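Local coordinates for hypothetical protein (Pseudomonas aeruginosa, PDB 2H9F) that probably isomerises methylaconitate, an intermediate of propionate breakdown, at residues 141-153 with 171-183. Numbering follows the deposited sequence.
Sequences NIGKTIIAHVPVS and PAAEIVLEFLDPS
Strands 144-153 and 175-180 pair antiparallel, joined by four main-chain hydrogen bonds, with waters filling in at both ends, and with strand 131-139 on the far edge of the first and strand 369-386 on that of the second. Ile147 and Glu178 form a hydrogen-bonded pair: Glu178 N reaches Ile147 O at 2.8 Å, in the carbonyl plane, and Ile147 N returns the bond to Glu178 O. Further bonds run from Leu180 N to Thr145 O and from His149 N to Val176 O. Near Val176 the strands part enough for a water to bridge His149 O and Val176 N; at the other end two waters link Thr145 to Leu180 O.

On the mostly buried face carrying Ile146, Ala148, Leu177 and Phe179, Ile146 lies alongside Phe179 and points the same way. Its CG2, anti to the backbone N, sits over one ring face in a CH-pi contact, 4.2 Å from the centroid of the Phe179 ring and offset toward the rim, while Ile146 CD1 meets Phe179 CE2 at 3.6 Å. Ala148 CB touches Leu177 CD2 at 3.7 Å, and helix 106-118 covers Ile146, Leu177 and Ile175.

The other face is more polar. His149 turns a ring edge to Val176 O and Glu178 CG; His149 NE2 is 3.3 Å from Glu178 OE2, with ring and carboxylate planes 61° apart. Beyond them, Thr145 CG2 packs on Leu180 CD1, while Thr145 OG1 is bonded to His83. Where the second strand ends, the Lys144 chain, bent at chi2 (-74°), carries Lys144 NZ to Asp181 O at 2.7 Å, almost straight off the carbonyl. Gly143 and Lys144 together oppose Gln139 of strand 131-139, a G1 beta bulge. Twisted antiparallel pairing with one face against a helix is consistent with the helix-centred, strand-wrapped lobes of the diaminopimelate epimerase-like fold to which PrpF proteins belong.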
loop_
_atom_site.group_PDB
_atom_site.type_symbol
_atom_site.label_atom_id
_atom_site.label_comp_id
_atom_site.label_asym_id
_atom_site.label_seq_id
_atom_site.Cartn_x
_atom_site.Cartn_y
_atom_site.Cartn_z
ATOM N N ASN A 141 20.076 8.847 14.018
ATOM C CA ASN A 141 19.862 7.460 14.499
ATOM C C ASN A 141 21.161 6.778 14.749
ATOM O O ASN A 141 21.354 6.233 15.824
ATOM C CB ASN A 141 19.002 6.613 13.525
ATOM C CG ASN A 141 17.619 7.286 13.208
ATOM O OD1 ASN A 141 17.551 8.193 12.378
ATOM N ND2 ASN A 141 16.557 6.862 13.893
ATOM N N ILE A 142 22.080 6.853 13.787
ATOM C CA ILE A 142 23.410 6.186 13.916
ATOM C C ILE A 142 24.649 7.079 14.139
ATOM O O ILE A 142 25.738 6.539 14.336
ATOM C CB ILE A 142 23.672 5.243 12.688
ATOM C CG1 ILE A 142 24.068 6.055 11.437
ATOM C CG2 ILE A 142 22.415 4.352 12.420
ATOM C CD1 ILE A 142 23.642 5.452 10.103
ATOM N N GLY A 143 24.517 8.415 14.092
ATOM C CA GLY A 143 25.674 9.321 14.353
ATOM C C GLY A 143 26.702 9.434 13.219
ATOM O O GLY A 143 27.890 9.367 13.443
ATOM N N LYS A 144 26.225 9.651 11.995
ATOM C CA LYS A 144 27.056 9.656 10.792
ATOM C C LYS A 144 26.598 10.763 9.848
ATOM O O LYS A 144 25.441 11.114 9.829
ATOM C CB LYS A 144 26.877 8.321 10.060
ATOM C CG LYS A 144 27.432 7.084 10.787
ATOM C CD LYS A 144 28.931 7.047 10.712
ATOM C CE LYS A 144 29.468 5.634 10.863
ATOM N NZ LYS A 144 30.968 5.697 10.981
ATOM N N THR A 145 27.509 11.264 9.031
ATOM C CA THR A 145 27.237 12.312 8.066
ATOM C C THR A 145 26.870 11.731 6.716
ATOM O O THR A 145 27.490 10.773 6.212
ATOM C CB THR A 145 28.473 13.193 7.917
ATOM O OG1 THR A 145 28.776 13.749 9.199
ATOM C CG2 THR A 145 28.267 14.326 6.870
ATOM N N ILE A 146 25.851 12.335 6.126
ATOM C CA ILE A 146 25.464 12.098 4.773
ATOM C C ILE A 146 25.436 13.486 4.104
ATOM O O ILE A 146 24.897 14.437 4.671
ATOM C CB ILE A 146 24.048 11.480 4.652
ATOM C CG1 ILE A 146 23.902 10.233 5.519
ATOM C CG2 ILE A 146 23.706 11.171 3.178
ATOM C CD1 ILE A 146 22.447 9.729 5.598
ATOM N N ILE A 147 26.036 13.588 2.920
ATOM C CA ILE A 147 26.006 14.800 2.128
ATOM C C ILE A 147 25.108 14.471 0.966
ATOM O O ILE A 147 25.318 13.468 0.299
ATOM C CB ILE A 147 27.392 15.183 1.542
ATOM C CG1 ILE A 147 28.454 15.211 2.636
ATOM C CG2 ILE A 147 27.292 16.528 0.819
ATOM C CD1 ILE A 147 28.163 16.132 3.755
ATOM N N ALA A 148 24.081 15.288 0.793
ATOM C CA ALA A 148 23.151 15.186 -0.307
ATOM C C ALA A 148 23.356 16.408 -1.208
ATOM O O ALA A 148 23.195 17.560 -0.786
ATOM C CB ALA A 148 21.711 15.108 0.218
ATOM N N HIS A 149 23.718 16.141 -2.457
ATOM C CA HIS A 149 23.915 17.174 -3.435
ATOM C C HIS A 149 22.612 17.356 -4.166
ATOM O O HIS A 149 22.290 16.599 -5.093
ATOM C CB HIS A 149 25.039 16.780 -4.384
ATOM C CG HIS A 149 26.347 16.517 -3.692
ATOM N ND1 HIS A 149 27.316 17.479 -3.552
ATOM C CD2 HIS A 149 26.852 15.394 -3.132
ATOM C CE1 HIS A 149 28.349 16.970 -2.912
ATOM N NE2 HIS A 149 28.090 15.710 -2.635
ATOM N N VAL A 150 21.849 18.361 -3.749
ATOM C CA VAL A 150 20.483 18.515 -4.200
ATOM C C VAL A 150 20.413 19.593 -5.242
ATOM O O VAL A 150 20.832 20.724 -5.000
ATOM C CB VAL A 150 19.542 18.860 -2.989
ATOM C CG1 VAL A 150 18.107 19.076 -3.462
ATOM C CG2 VAL A 150 19.587 17.784 -1.985
ATOM N N PRO A 151 19.883 19.272 -6.440
ATOM C CA PRO A 151 19.830 20.318 -7.420
ATOM C C PRO A 151 18.749 21.324 -7.134
ATOM O O PRO A 151 17.704 20.976 -6.568
ATOM C CB PRO A 151 19.536 19.554 -8.719
ATOM C CG PRO A 151 18.731 18.378 -8.266
ATOM C CD PRO A 151 19.311 18.010 -6.944
ATOM N N VAL A 152 18.992 22.545 -7.584
ATOM C CA VAL A 152 18.188 23.707 -7.263
ATOM C C VAL A 152 18.016 24.555 -8.529
ATOM O O VAL A 152 18.984 24.802 -9.268
ATOM C CB VAL A 152 18.852 24.536 -6.168
ATOM C CG1 VAL A 152 18.146 25.903 -5.988
ATOM C CG2 VAL A 152 18.934 23.738 -4.853
ATOM N N SER A 153 16.782 24.965 -8.790
ATOM C CA SER A 153 16.424 25.905 -9.880
ATOM C C SER A 153 15.458 26.934 -9.335
ATOM O O SER A 153 14.488 26.580 -8.668
ATOM C CB SER A 153 15.676 25.228 -11.036
ATOM O OG SER A 153 16.377 24.107 -11.505
ATOM N N PRO A 171 11.023 8.792 -13.973
ATOM C CA PRO A 171 12.279 9.497 -13.829
ATOM C C PRO A 171 12.105 10.844 -13.138
ATOM O O PRO A 171 11.017 11.446 -13.167
ATOM C CB PRO A 171 12.783 9.650 -15.280
ATOM C CG PRO A 171 11.691 9.444 -16.121
ATOM C CD PRO A 171 10.629 8.672 -15.387
ATOM N N ALA A 172 13.173 11.283 -12.494
ATOM C CA ALA A 172 13.166 12.492 -11.712
ATOM C C ALA A 172 14.599 13.000 -11.707
ATOM O O ALA A 172 15.451 12.447 -12.406
ATOM C CB ALA A 172 12.631 12.231 -10.322
ATOM N N ALA A 173 14.862 14.061 -10.953
ATOM C CA ALA A 173 16.171 14.685 -10.939
ATOM C C ALA A 173 17.092 13.854 -10.074
ATOM O O ALA A 173 16.676 13.284 -9.048
ATOM C CB ALA A 173 16.033 16.084 -10.376
ATOM N N GLU A 174 18.356 13.799 -10.465
ATOM C CA GLU A 174 19.360 12.999 -9.758
ATOM C C GLU A 174 19.855 13.746 -8.547
ATOM O O GLU A 174 20.114 14.949 -8.617
ATOM C CB GLU A 174 20.526 12.689 -10.717
ATOM C CG GLU A 174 21.602 11.875 -10.098
ATOM C CD GLU A 174 22.720 11.524 -11.078
ATOM O OE1 GLU A 174 22.681 12.005 -12.235
ATOM O OE2 GLU A 174 23.611 10.719 -10.719
ATOM N N ILE A 175 19.888 13.052 -7.419
ATOM C CA ILE A 175 20.509 13.545 -6.194
ATOM C C ILE A 175 21.630 12.569 -5.886
ATOM O O ILE A 175 21.393 11.388 -5.648
ATOM C CB ILE A 175 19.540 13.559 -5.006
ATOM C CG1 ILE A 175 18.407 14.551 -5.291
ATOM C CG2 ILE A 175 20.253 13.988 -3.741
ATOM C CD1 ILE A 175 17.175 14.496 -4.337
ATOM N N VAL A 176 22.863 13.049 -5.900
ATOM C CA VAL A 176 24.008 12.235 -5.519
ATOM C C VAL A 176 24.165 12.316 -3.997
ATOM O O VAL A 176 24.129 13.403 -3.433
ATOM C CB VAL A 176 25.302 12.794 -6.199
ATOM C CG1 VAL A 176 26.545 12.094 -5.691
ATOM C CG2 VAL A 176 25.182 12.721 -7.727
ATOM N N LEU A 177 24.339 11.161 -3.350
ATOM C CA LEU A 177 24.549 11.082 -1.927
ATOM C C LEU A 177 25.946 10.602 -1.640
ATOM O O LEU A 177 26.416 9.699 -2.330
ATOM C CB LEU A 177 23.571 10.076 -1.294
ATOM C CG LEU A 177 22.054 10.297 -1.431
ATOM C CD1 LEU A 177 21.300 9.044 -0.965
ATOM C CD2 LEU A 177 21.587 11.553 -0.669
ATOM N N GLU A 178 26.581 11.159 -0.602
ATOM C CA GLU A 178 27.860 10.678 -0.100
ATOM C C GLU A 178 27.712 10.315 1.367
ATOM O O GLU A 178 27.419 11.173 2.181
ATOM C CB GLU A 178 28.989 11.732 -0.181
ATOM C CG GLU A 178 29.057 12.491 -1.451
ATOM C CD GLU A 178 30.331 13.344 -1.580
ATOM O OE1 GLU A 178 30.959 13.690 -0.570
ATOM O OE2 GLU A 178 30.699 13.648 -2.730
ATOM N N PHE A 179 27.942 9.047 1.677
ATOM C CA PHE A 179 27.944 8.567 3.035
ATOM C C PHE A 179 29.377 8.572 3.521
ATOM O O PHE A 179 30.218 7.810 3.041
ATOM C CB PHE A 179 27.344 7.170 3.079
ATOM C CG PHE A 179 25.890 7.136 2.725
ATOM C CD1 PHE A 179 25.490 7.140 1.408
ATOM C CD2 PHE A 179 24.916 7.147 3.707
ATOM C CE1 PHE A 179 24.147 7.122 1.061
ATOM C CE2 PHE A 179 23.553 7.120 3.372
ATOM C CZ PHE A 179 23.183 7.113 2.041
ATOM N N LEU A 180 29.668 9.454 4.466
ATOM C CA LEU A 180 31.014 9.605 4.963
ATOM C C LEU A 180 31.321 8.549 6.014
ATOM O O LEU A 180 30.495 8.252 6.880
ATOM C CB LEU A 180 31.219 10.996 5.558
ATOM C CG LEU A 180 30.932 12.166 4.607
ATOM C CD1 LEU A 180 31.463 13.493 5.211
ATOM C CD2 LEU A 180 31.532 11.985 3.231
ATOM N N ASP A 181 32.522 7.988 5.928
ATOM C CA ASP A 181 33.025 7.012 6.913
ATOM C C ASP A 181 31.973 5.969 7.248
ATOM O O ASP A 181 31.627 5.794 8.398
ATOM C CB ASP A 181 33.540 7.710 8.193
ATOM C CG ASP A 181 34.682 8.744 7.904
ATOM O OD1 ASP A 181 35.619 8.471 7.083
ATOM O OD2 ASP A 181 34.627 9.853 8.507
ATOM N N PRO A 182 31.472 5.267 6.226
ATOM C CA PRO A 182 30.403 4.287 6.379
ATOM C C PRO A 182 30.813 3.040 7.175
ATOM O O PRO A 182 31.988 2.668 7.188
ATOM C CB PRO A 182 30.064 3.926 4.914
ATOM C CG PRO A 182 31.316 4.161 4.166
ATOM C CD PRO A 182 31.949 5.341 4.831
ATOM N N SER A 183 29.834 2.406 7.829
ATOM C CA SER A 183 30.080 1.236 8.720
ATOM C C SER A 183 28.935 0.198 8.738
ATOM O O SER A 183 29.064 -0.862 9.383
ATOM C CB SER A 183 30.342 1.707 10.160
ATOM O OG SER A 183 31.678 2.149 10.296
HETATM O O HOH W 1 30.150 9.933 9.117
HETATM O O HOH W 2 27.752 8.018 6.541
HETATM O O HOH W 3 23.321 15.800 -7.414
#